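Long-range contacts in hemolysin activator protein CdiB (Acinetobacter baumannii ACICU, PDB 6WIL), which probably secretes and activates its partner toxin across the outer membrane, as a TpsB transporter of the Omp85 superfamily acting in contact-dependent growth inhibition: residues 46-51 with 88-93; 244-249 with 273-278; 513-518 with 539-544. All coordinates share one frame; numbering follows the deposited sequence.

Interaction 1: 46-51 with 88-93; sequences HLVVEE and QNILGK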
loop_
_atom_site.group_PDB
_atom_site.type_symbol
_atom_site.label_atom_id
_atom_site.label_comp_id
_atom_site.label_asym_id
_atom_site.label_seq_id
_atom_site.Cartn_x
_atom_site.Cartn_y
_atom_site.Cartn_z
ATOM N N HIS A 46 -26.575 8.688 -27.071
ATOM C CA HIS A 46 -27.687 9.540 -27.471
ATOM C C HIS A 46 -28.756 9.485 -26.390
ATOM O O HIS A 46 -29.301 8.413 -26.105
ATOM C CB HIS A 46 -28.264 9.105 -28.820
ATOM C CG HIS A 46 -27.250 8.518 -29.751
ATOM N ND1 HIS A 46 -27.119 7.160 -29.943
ATOM C CD2 HIS A 46 -26.317 9.102 -30.539
ATOM C CE1 HIS A 46 -26.151 6.931 -30.813
ATOM N NE2 HIS A 46 -25.647 8.093 -31.188
ATOM N N LEU A 47 -29.047 10.636 -25.789
ATOM C CA LEU A 47 -30.141 10.766 -24.837
ATOM C C LEU A 47 -31.422 11.277 -25.477
ATOM O O LEU A 47 -32.513 10.871 -25.064
ATOM C CB LEU A 47 -29.740 11.710 -23.697
ATOM C CG LEU A 47 -28.384 11.423 -23.044
ATOM C CD1 LEU A 47 -27.976 12.564 -22.123
ATOM C CD2 LEU A 47 -28.420 10.104 -22.289
ATOM N N VAL A 48 -31.310 12.143 -26.481
ATOM C CA VAL A 48 -32.465 12.732 -27.148
ATOM C C VAL A 48 -32.815 11.894 -28.370
ATOM O O VAL A 48 -31.947 11.584 -29.194
ATOM C CB VAL A 48 -32.180 14.190 -27.546
ATOM C CG1 VAL A 48 -33.387 14.806 -28.242
ATOM C CG2 VAL A 48 -31.788 15.002 -26.326
ATOM N N VAL A 49 -34.089 11.523 -28.485
ATOM C CA VAL A 49 -34.607 10.795 -29.635
ATOM C C VAL A 49 -35.792 11.571 -30.202
ATOM O O VAL A 49 -36.290 12.519 -29.593
ATOM C CB VAL A 49 -35.015 9.349 -29.277
ATOM C CG1 VAL A 49 -33.800 8.539 -28.849
ATOM C CG2 VAL A 49 -36.063 9.351 -28.177
ATOM N N GLU A 50 -36.236 11.161 -31.392
ATOM C CA GLU A 50 -37.376 11.794 -32.052
ATOM C C GLU A 50 -38.671 11.186 -31.521
ATOM O O GLU A 50 -38.853 9.964 -31.571
ATOM C CB GLU A 50 -37.273 11.624 -33.566
ATOM N N GLU A 51 -39.571 12.032 -31.013
ATOM C CA GLU A 51 -40.708 11.578 -30.221
ATOM C C GLU A 51 -42.000 12.242 -30.674
ATOM O O GLU A 51 -41.995 13.297 -31.312
ATOM C CB GLU A 51 -40.487 11.864 -28.740
ATOM C CG GLU A 51 -39.042 11.758 -28.348
ATOM C CD GLU A 51 -38.862 11.446 -26.896
ATOM O OE1 GLU A 51 -38.139 12.198 -26.220
ATOM O OE2 GLU A 51 -39.450 10.450 -26.433
ATOM N N GLN A 88 -24.539 15.914 -27.295
ATOM C CA GLN A 88 -25.775 16.021 -28.055
ATOM C C GLN A 88 -26.468 17.361 -27.865
ATOM O O GLN A 88 -27.492 17.604 -28.510
ATOM C CB GLN A 88 -26.729 14.883 -27.687
ATOM C CG GLN A 88 -27.555 14.380 -28.857
ATOM C CD GLN A 88 -28.372 13.163 -28.493
ATOM O OE1 GLN A 88 -28.298 12.671 -27.368
ATOM N NE2 GLN A 88 -29.158 12.668 -29.441
ATOM N N ASN A 89 -25.935 18.228 -27.000
ATOM C CA ASN A 89 -26.417 19.602 -26.839
ATOM C C ASN A 89 -27.910 19.643 -26.518
ATOM O O ASN A 89 -28.712 20.199 -27.272
ATOM C CB ASN A 89 -26.097 20.439 -28.080
ATOM C CG ASN A 89 -24.621 20.425 -28.427
ATOM O OD1 ASN A 89 -23.770 20.229 -27.559
ATOM N ND2 ASN A 89 -24.311 20.622 -29.705
ATOM N N ILE A 90 -28.270 19.049 -25.377
ATOM C CA ILE A 90 -29.652 18.905 -24.929
ATOM C C ILE A 90 -30.389 20.232 -25.045
ATOM O O ILE A 90 -31.543 20.279 -25.482
ATOM C CB ILE A 90 -29.713 18.390 -23.480
ATOM C CG1 ILE A 90 -28.811 17.171 -23.296
ATOM C CG2 ILE A 90 -31.145 18.064 -23.098
ATOM C CD1 ILE A 90 -29.300 15.936 -24.002
ATOM N N LEU A 91 -29.719 21.314 -24.655
ATOM C CA LEU A 91 -30.314 22.643 -24.682
ATOM C C LEU A 91 -30.820 22.990 -26.077
ATOM O O LEU A 91 -30.075 22.924 -27.057
ATOM C CB LEU A 91 -29.277 23.666 -24.222
ATOM C CG LEU A 91 -29.776 24.951 -23.568
ATOM C CD1 LEU A 91 -30.943 24.643 -22.648
ATOM C CD2 LEU A 91 -28.643 25.596 -22.789
ATOM N N GLY A 92 -32.100 23.343 -26.163
ATOM C CA GLY A 92 -32.703 23.735 -27.419
ATOM C C GLY A 92 -33.306 22.612 -28.231
ATOM O O GLY A 92 -33.907 22.885 -29.277
ATOM N N LYS A 93 -33.169 21.363 -27.798
ATOM C CA LYS A 93 -33.774 20.264 -28.534
ATOM C C LYS A 93 -35.200 20.014 -28.048
ATOM O O LYS A 93 -35.640 20.543 -27.024
ATOM C CB LYS A 93 -32.932 18.996 -28.413
ATOM C CG LYS A 93 -31.662 19.049 -29.238
ATOM C CD LYS A 93 -31.226 17.667 -29.678
ATOM C CE LYS A 93 -30.094 17.766 -30.680
ATOM N NZ LYS A 93 -29.145 18.840 -30.275
#
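With CD anti to CA (chi2 174°), the Gln-88 chain runs extended to the backbone of Leu-47 and Val-48, while Val-48, with CG1 anti to its backbone N (chi1 -180°), keeps CG2 beside that N and against Ile-90. The carboxamide of Gln-88 then grips the facing chain from both ends. Gln-88 OE1 accepts from Leu-47 N at 2.7 Å, a donor lying in the carbonyl plane, and from Val-48 N at 3.2 Å. The second bond is nearly straight at hydrogen (171°), although its donor stands well above that plane. Gln-88 NE2 completes the grip with a weak bond to Val-48 O at 3.0 Å, so one flat group meets both polar backbone atoms of Val-48, and its rotation is thereby fixed.

Beside this polar clasp, Ile-90 CD1 presses on Val-48 CG2 at 3.5 Å and meets Leu-47 CD1 at 4.1 Å, the Ile-90 and Leu-47 side chains crossing at about a right angle. Leu-47 and Ile-90 also pack on Ile-103 of helix 97-113. On its other branch, Val-48 CG1 touches Lys-93 CD at 3.9 Å. The lysine chain bends near its tip, and Lys-93 NZ returns to Gln-88 O at 2.7 Å, joining the end of the type II beta turn of residues 90-93, in which Gly-92 has a positive phi, to the chain just before it. The nearby disulfide Cys-54–Cys-94 joins the chain just beyond both segments. Together these features pin a long, irregular loop to the turn preceding strand 94-95 in the ShlB-type POTRA domain.

Interaction 2: 244-249 with 273-278; sequences NPFHLN and ISYQLP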
loop_
_atom_site.group_PDB
_atom_site.type_symbol
_atom_site.label_atom_id
_atom_site.label_comp_id
_atom_site.label_asym_id
_atom_site.label_seq_id
_atom_site.Cartn_x
_atom_site.Cartn_y
_atom_site.Cartn_z
ATOM N N ASN A 244 -5.591 -2.934 18.181
ATOM C CA ASN A 244 -6.456 -1.958 18.841
ATOM C C ASN A 244 -6.092 -1.747 20.311
ATOM O O ASN A 244 -6.992 -1.724 21.160
ATOM C CB ASN A 244 -7.919 -2.401 18.722
ATOM C CG ASN A 244 -8.895 -1.236 18.766
ATOM O OD1 ASN A 244 -8.574 -0.124 18.347
ATOM N ND2 ASN A 244 -10.099 -1.492 19.272
ATOM N N PRO A 245 -4.810 -1.551 20.654
ATOM C CA PRO A 245 -4.455 -1.487 22.084
ATOM C C PRO A 245 -5.039 -0.284 22.805
ATOM O O PRO A 245 -5.544 -0.432 23.923
ATOM C CB PRO A 245 -2.921 -1.448 22.060
ATOM C CG PRO A 245 -2.593 -0.806 20.766
ATOM C CD PRO A 245 -3.644 -1.269 19.794
ATOM N N PHE A 246 -4.986 0.905 22.205
ATOM C CA PHE A 246 -5.548 2.105 22.812
ATOM C C PHE A 246 -6.965 2.400 22.329
ATOM O O PHE A 246 -7.447 3.524 22.504
ATOM C CB PHE A 246 -4.638 3.307 22.553
ATOM C CG PHE A 246 -3.334 3.245 23.290
ATOM C CD1 PHE A 246 -3.272 3.555 24.639
ATOM C CD2 PHE A 246 -2.171 2.875 22.637
ATOM C CE1 PHE A 246 -2.076 3.495 25.327
ATOM C CE2 PHE A 246 -0.969 2.816 23.318
ATOM C CZ PHE A 246 -0.922 3.126 24.664
ATOM N N HIS A 247 -7.637 1.412 21.734
ATOM C CA HIS A 247 -9.015 1.551 21.255
ATOM C C HIS A 247 -9.173 2.775 20.361
ATOM O O HIS A 247 -10.048 3.621 20.560
ATOM C CB HIS A 247 -10.000 1.592 22.422
ATOM C CG HIS A 247 -10.173 0.271 23.100
ATOM N ND1 HIS A 247 -9.196 -0.290 23.894
ATOM C CD2 HIS A 247 -11.199 -0.611 23.084
ATOM C CE1 HIS A 247 -9.617 -1.458 24.345
ATOM N NE2 HIS A 247 -10.830 -1.677 23.867
ATOM N N LEU A 248 -8.302 2.864 19.360
ATOM C CA LEU A 248 -8.315 3.956 18.394
ATOM C C LEU A 248 -8.231 3.414 16.975
ATOM O O LEU A 248 -7.764 4.109 16.069
ATOM C CB LEU A 248 -7.169 4.932 18.662
ATOM C CG LEU A 248 -7.237 5.763 19.943
ATOM C CD1 LEU A 248 -5.940 6.525 20.167
ATOM C CD2 LEU A 248 -8.415 6.721 19.880
ATOM N N ASN A 249 -8.678 2.170 16.772
ATOM C CA ASN A 249 -8.470 1.457 15.512
ATOM C C ASN A 249 -6.985 1.399 15.170
ATOM O O ASN A 249 -6.598 1.364 13.999
ATOM C CB ASN A 249 -9.276 2.086 14.365
ATOM C CG ASN A 249 -10.702 2.424 14.769
ATOM O OD1 ASN A 249 -11.517 1.536 15.000
ATOM N ND2 ASN A 249 -11.006 3.714 14.852
ATOM N N ILE A 273 9.743 -1.162 16.208
ATOM C CA ILE A 273 8.416 -0.885 16.743
ATOM C C ILE A 273 7.684 0.031 15.774
ATOM O O ILE A 273 8.256 1.005 15.273
ATOM C CB ILE A 273 8.488 -0.255 18.149
ATOM C CG1 ILE A 273 7.127 0.314 18.559
ATOM C CG2 ILE A 273 9.557 0.818 18.200
ATOM C CD1 ILE A 273 7.100 0.873 19.960
ATOM N N SER A 274 6.421 -0.283 15.505
ATOM C CA SER A 274 5.604 0.498 14.588
ATOM C C SER A 274 4.235 0.722 15.207
ATOM O O SER A 274 3.628 -0.215 15.738
ATOM C CB SER A 274 5.470 -0.206 13.235
ATOM O OG SER A 274 4.965 0.681 12.253
ATOM N N TYR A 275 3.758 1.961 15.149
ATOM C CA TYR A 275 2.422 2.314 15.605
ATOM C C TYR A 275 1.699 3.057 14.491
ATOM O O TYR A 275 2.285 3.911 13.821
ATOM C CB TYR A 275 2.477 3.169 16.867
ATOM C CG TYR A 275 1.131 3.449 17.492
ATOM C CD1 TYR A 275 0.361 2.420 18.021
ATOM C CD2 TYR A 275 0.641 4.746 17.579
ATOM C CE1 TYR A 275 -0.864 2.673 18.608
ATOM C CE2 TYR A 275 -0.583 5.008 18.165
ATOM C CZ TYR A 275 -1.332 3.969 18.675
ATOM O OH TYR A 275 -2.554 4.232 19.253
ATOM N N GLN A 276 0.423 2.731 14.303
ATOM C CA GLN A 276 -0.350 3.265 13.189
ATOM C C GLN A 276 -1.807 3.385 13.606
ATOM O O GLN A 276 -2.387 2.414 14.098
ATOM C CB GLN A 276 -0.227 2.355 11.962
ATOM C CG GLN A 276 -0.269 3.079 10.633
ATOM C CD GLN A 276 -0.193 2.127 9.456
ATOM O OE1 GLN A 276 0.171 0.960 9.608
ATOM N NE2 GLN A 276 -0.547 2.617 8.275
ATOM N N LEU A 277 -2.394 4.566 13.411
ATOM C CA LEU A 277 -3.816 4.756 13.654
ATOM C C LEU A 277 -4.411 5.629 12.557
ATOM O O LEU A 277 -3.757 6.575 12.096
ATOM C CB LEU A 277 -4.085 5.388 15.027
ATOM C CG LEU A 277 -4.005 6.904 15.215
ATOM C CD1 LEU A 277 -4.550 7.285 16.580
ATOM C CD2 LEU A 277 -2.582 7.403 15.051
ATOM N N PRO A 278 -5.631 5.335 12.111
ATOM C CA PRO A 278 -6.270 6.160 11.081
ATOM C C PRO A 278 -7.150 7.250 11.669
ATOM O O PRO A 278 -7.723 7.118 12.748
ATOM C CB PRO A 278 -7.122 5.137 10.319
ATOM C CG PRO A 278 -7.562 4.193 11.395
ATOM C CD PRO A 278 -6.402 4.106 12.378
HETATM O O HOH W 1 -4.403 1.089 12.435
#
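The turn that joins strands 232-243 and 251-261 of the 16-stranded transmembrane barrel lays Pro-245, Phe-246 and Leu-248 against Tyr-275 and Leu-277 of strand 266-279, which pairs with 251-261 and is two strands on from 232-243. A type I beta turn from Asn-244 to His-247 sets up this side of the contact. Tyr-275 holds CG anti to its backbone N (chi1 -174°), and its ring reaches across so that Tyr-275 OH comes 3.7 Å from Phe-246 CD2; the two side chains cross at about a right angle. Pro-245 CG approaches the edge of the tyrosine ring, near its plane, 4.4 Å from Tyr-275 CE1. Further along, Leu-248 and Leu-277 lie side by side and point the same way, their CD1 atoms 3.9 Å apart, with Leu-277 CG in the crowded position between backbone N and carbonyl carbon (chi1 83°).

The end of the contact is more polar. Asn-249 O sits 3.2 Å from Pro-278 CD, and the CB of Asn-249 rests on the same proline ring. A water donates to Asn-249 O at 2.7 Å and to Gln-276 O at 2.9 Å, spending both its hydrogens on carbonyls of the two segments. Behind the turn, Leu-248 touches Leu-155 of helix 154-160, and Asn-249 ND2 bonds to Gln-156 O, tying the barrel rim to that helix.

No direct hydrogen bond spans the two segments. Polar links run instead through the water and through Asp-250, whose OD2 meets both Tyr-275 OH and Phe-246 N while OD1 meets Leu-248 N. A carboxylate there would be expected to polarise the phenol and, holding the turn's N-H groups as well, probably sets turn and ring relative to each other.

Interaction 3: 513-518 with 539-544; sequences QRYLLG and GLIAPD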
loop_
_atom_site.group_PDB
_atom_site.type_symbol
_atom_site.label_atom_id
_atom_site.label_comp_id
_atom_site.label_asym_id
_atom_site.label_seq_id
_atom_site.Cartn_x
_atom_site.Cartn_y
_atom_site.Cartn_z
ATOM N N GLN A 513 30.001 -4.148 -15.044
ATOM C CA GLN A 513 29.551 -4.749 -13.795
ATOM C C GLN A 513 28.190 -4.208 -13.377
ATOM O O GLN A 513 27.940 -3.992 -12.194
ATOM C CB GLN A 513 30.578 -4.519 -12.685
ATOM C CG GLN A 513 31.975 -4.980 -13.036
ATOM C CD GLN A 513 32.710 -5.543 -11.841
ATOM O OE1 GLN A 513 32.301 -5.345 -10.699
ATOM N NE2 GLN A 513 33.793 -6.268 -12.098
ATOM N N ARG A 514 27.304 -3.995 -14.339
ATOM C CA ARG A 514 26.080 -3.252 -14.100
ATOM C C ARG A 514 24.823 -4.110 -14.167
ATOM O O ARG A 514 23.716 -3.566 -14.094
ATOM C CB ARG A 514 25.970 -2.104 -15.108
ATOM C CG ARG A 514 27.288 -1.393 -15.394
ATOM C CD ARG A 514 27.091 -0.257 -16.389
ATOM N NE ARG A 514 26.549 -0.730 -17.661
ATOM C CZ ARG A 514 26.357 0.040 -18.728
ATOM N NH1 ARG A 514 25.855 -0.479 -19.840
ATOM N NH2 ARG A 514 26.666 1.329 -18.684
ATOM N N TYR A 515 24.953 -5.427 -14.302
ATOM C CA TYR A 515 23.796 -6.266 -14.571
ATOM C C TYR A 515 23.889 -7.588 -13.824
ATOM O O TYR A 515 24.959 -8.197 -13.743
ATOM C CB TYR A 515 23.647 -6.533 -16.070
ATOM C CG TYR A 515 22.400 -7.306 -16.420
ATOM C CD1 TYR A 515 21.171 -6.670 -16.497
ATOM C CD2 TYR A 515 22.449 -8.671 -16.675
ATOM C CE1 TYR A 515 20.023 -7.364 -16.819
ATOM C CE2 TYR A 515 21.301 -9.378 -16.997
ATOM C CZ TYR A 515 20.090 -8.717 -17.067
ATOM O OH TYR A 515 18.939 -9.402 -17.386
ATOM N N LEU A 516 22.751 -8.028 -13.290
ATOM C CA LEU A 516 22.625 -9.319 -12.633
ATOM C C LEU A 516 21.368 -10.014 -13.131
ATOM O O LEU A 516 20.336 -9.373 -13.347
ATOM C CB LEU A 516 22.564 -9.180 -11.107
ATOM C CG LEU A 516 23.874 -8.879 -10.377
ATOM C CD1 LEU A 516 23.636 -8.699 -8.886
ATOM C CD2 LEU A 516 24.901 -9.969 -10.631
ATOM N N LEU A 517 21.465 -11.329 -13.316
ATOM C CA LEU A 517 20.324 -12.153 -13.696
ATOM C C LEU A 517 20.383 -13.437 -12.887
ATOM O O LEU A 517 21.323 -14.223 -13.035
ATOM C CB LEU A 517 20.326 -12.463 -15.196
ATOM C CG LEU A 517 19.253 -13.452 -15.668
ATOM C CD1 LEU A 517 17.884 -12.802 -15.713
ATOM C CD2 LEU A 517 19.610 -14.057 -17.017
ATOM N N GLY A 518 19.390 -13.639 -12.027
ATOM C CA GLY A 518 19.310 -14.848 -11.232
ATOM C C GLY A 518 17.988 -15.560 -11.422
ATOM O O GLY A 518 17.021 -14.967 -11.913
ATOM N N GLY A 539 22.885 -18.002 -9.919
ATOM C CA GLY A 539 23.088 -16.814 -10.729
ATOM C C GLY A 539 23.308 -17.197 -12.182
ATOM O O GLY A 539 24.124 -18.073 -12.488
ATOM N N LEU A 540 22.577 -16.541 -13.081
ATOM C CA LEU A 540 22.661 -16.857 -14.503
ATOM C C LEU A 540 23.669 -15.973 -15.233
ATOM O O LEU A 540 24.584 -16.483 -15.887
ATOM C CB LEU A 540 21.277 -16.737 -15.149
ATOM C CG LEU A 540 20.234 -17.710 -14.599
ATOM C CD1 LEU A 540 18.920 -17.560 -15.340
ATOM C CD2 LEU A 540 20.741 -19.140 -14.680
ATOM N N ILE A 541 23.519 -14.655 -15.134
ATOM C CA ILE A 541 24.440 -13.707 -15.746
ATOM C C ILE A 541 24.974 -12.785 -14.663
ATOM O O ILE A 541 24.197 -12.186 -13.910
ATOM C CB ILE A 541 23.770 -12.898 -16.870
ATOM C CG1 ILE A 541 23.506 -13.796 -18.079
ATOM C CG2 ILE A 541 24.636 -11.704 -17.256
ATOM C CD1 ILE A 541 24.738 -14.543 -18.558
ATOM N N ALA A 542 26.297 -12.669 -14.589
ATOM C CA ALA A 542 26.936 -11.819 -13.597
ATOM C C ALA A 542 28.323 -11.456 -14.096
ATOM O O ALA A 542 28.893 -12.190 -14.910
ATOM C CB ALA A 542 27.026 -12.524 -12.237
ATOM N N PRO A 543 28.885 -10.338 -13.641
ATOM C CA PRO A 543 30.289 -10.047 -13.940
ATOM C C PRO A 543 31.196 -11.126 -13.369
ATOM O O PRO A 543 30.796 -11.933 -12.525
ATOM C CB PRO A 543 30.531 -8.696 -13.257
ATOM C CG PRO A 543 29.173 -8.104 -13.111
ATOM C CD PRO A 543 28.239 -9.245 -12.900
ATOM N N ASP A 544 32.440 -11.129 -13.846
ATOM C CA ASP A 544 33.391 -12.156 -13.433
ATOM C C ASP A 544 33.639 -12.130 -11.930
ATOM O O ASP A 544 33.913 -13.176 -11.330
ATOM C CB ASP A 544 34.705 -11.984 -14.197
ATOM C CG ASP A 544 34.616 -12.489 -15.626
ATOM O OD1 ASP A 544 34.479 -13.716 -15.815
ATOM O OD2 ASP A 544 34.669 -11.658 -16.557
#
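Leu-517 lays CD2 against Leu-540 CB, 3.7 Å away. The contact is a classic beta bulge in the hairpin of strands 515-526 and 530-541 of the barrel, where Leu-540 and Ile-541 both face Leu-517. Leu-517 O therefore accepts twice, from Leu-540 N at 2.6 Å and from Ile-541 N at 3.1 Å, both donors in the carbonyl plane. Leu-517 N answers with a bond to Ile-541 O at 2.9 Å. On this face of the sheet Leu-517 CB lies 3.9 Å from Ile-541 CB. Ile-541 CG2 meets the edge of the tyrosine ring at Tyr-515 CD2, 3.8 Å away. The tyrosine OH bonds to Gln-501, and its ring also meets Trp-503.

Leu-516 points the other way, with Leu-516 CD2 touching Ala-542 CB at 3.7 Å. Both residues contact Phe-466, which belongs to the VRGF sequence of a long loop, a hallmark of the Omp85 superfamily. Outside the paired strands, Pro-543 continues the contact: its ring lies obliquely across Gln-513, with Pro-543 CG only 3.4 Å from Gln-513 CA.

The three contacts follow one another along the chain without touching. Interaction 1 belongs to the POTRA region and stands apart: its centre is about 55 Å from that of interaction 2 and about 65 Å from that of interaction 3. Interactions 2 and 3 share the closed 16-stranded sheet but lie on opposite sides of the chain's centre, about 43 Å between centres and about 30 Å between nearest atoms. Interaction 2 sits where a barrel turn meets helix 154-160, whereas interaction 3 lies near a bound C8E detergent molecule, about 7 Å from the Tyr-515 side chain. The set thus samples the POTRA region, its junction with the barrel, and the far barrel rim.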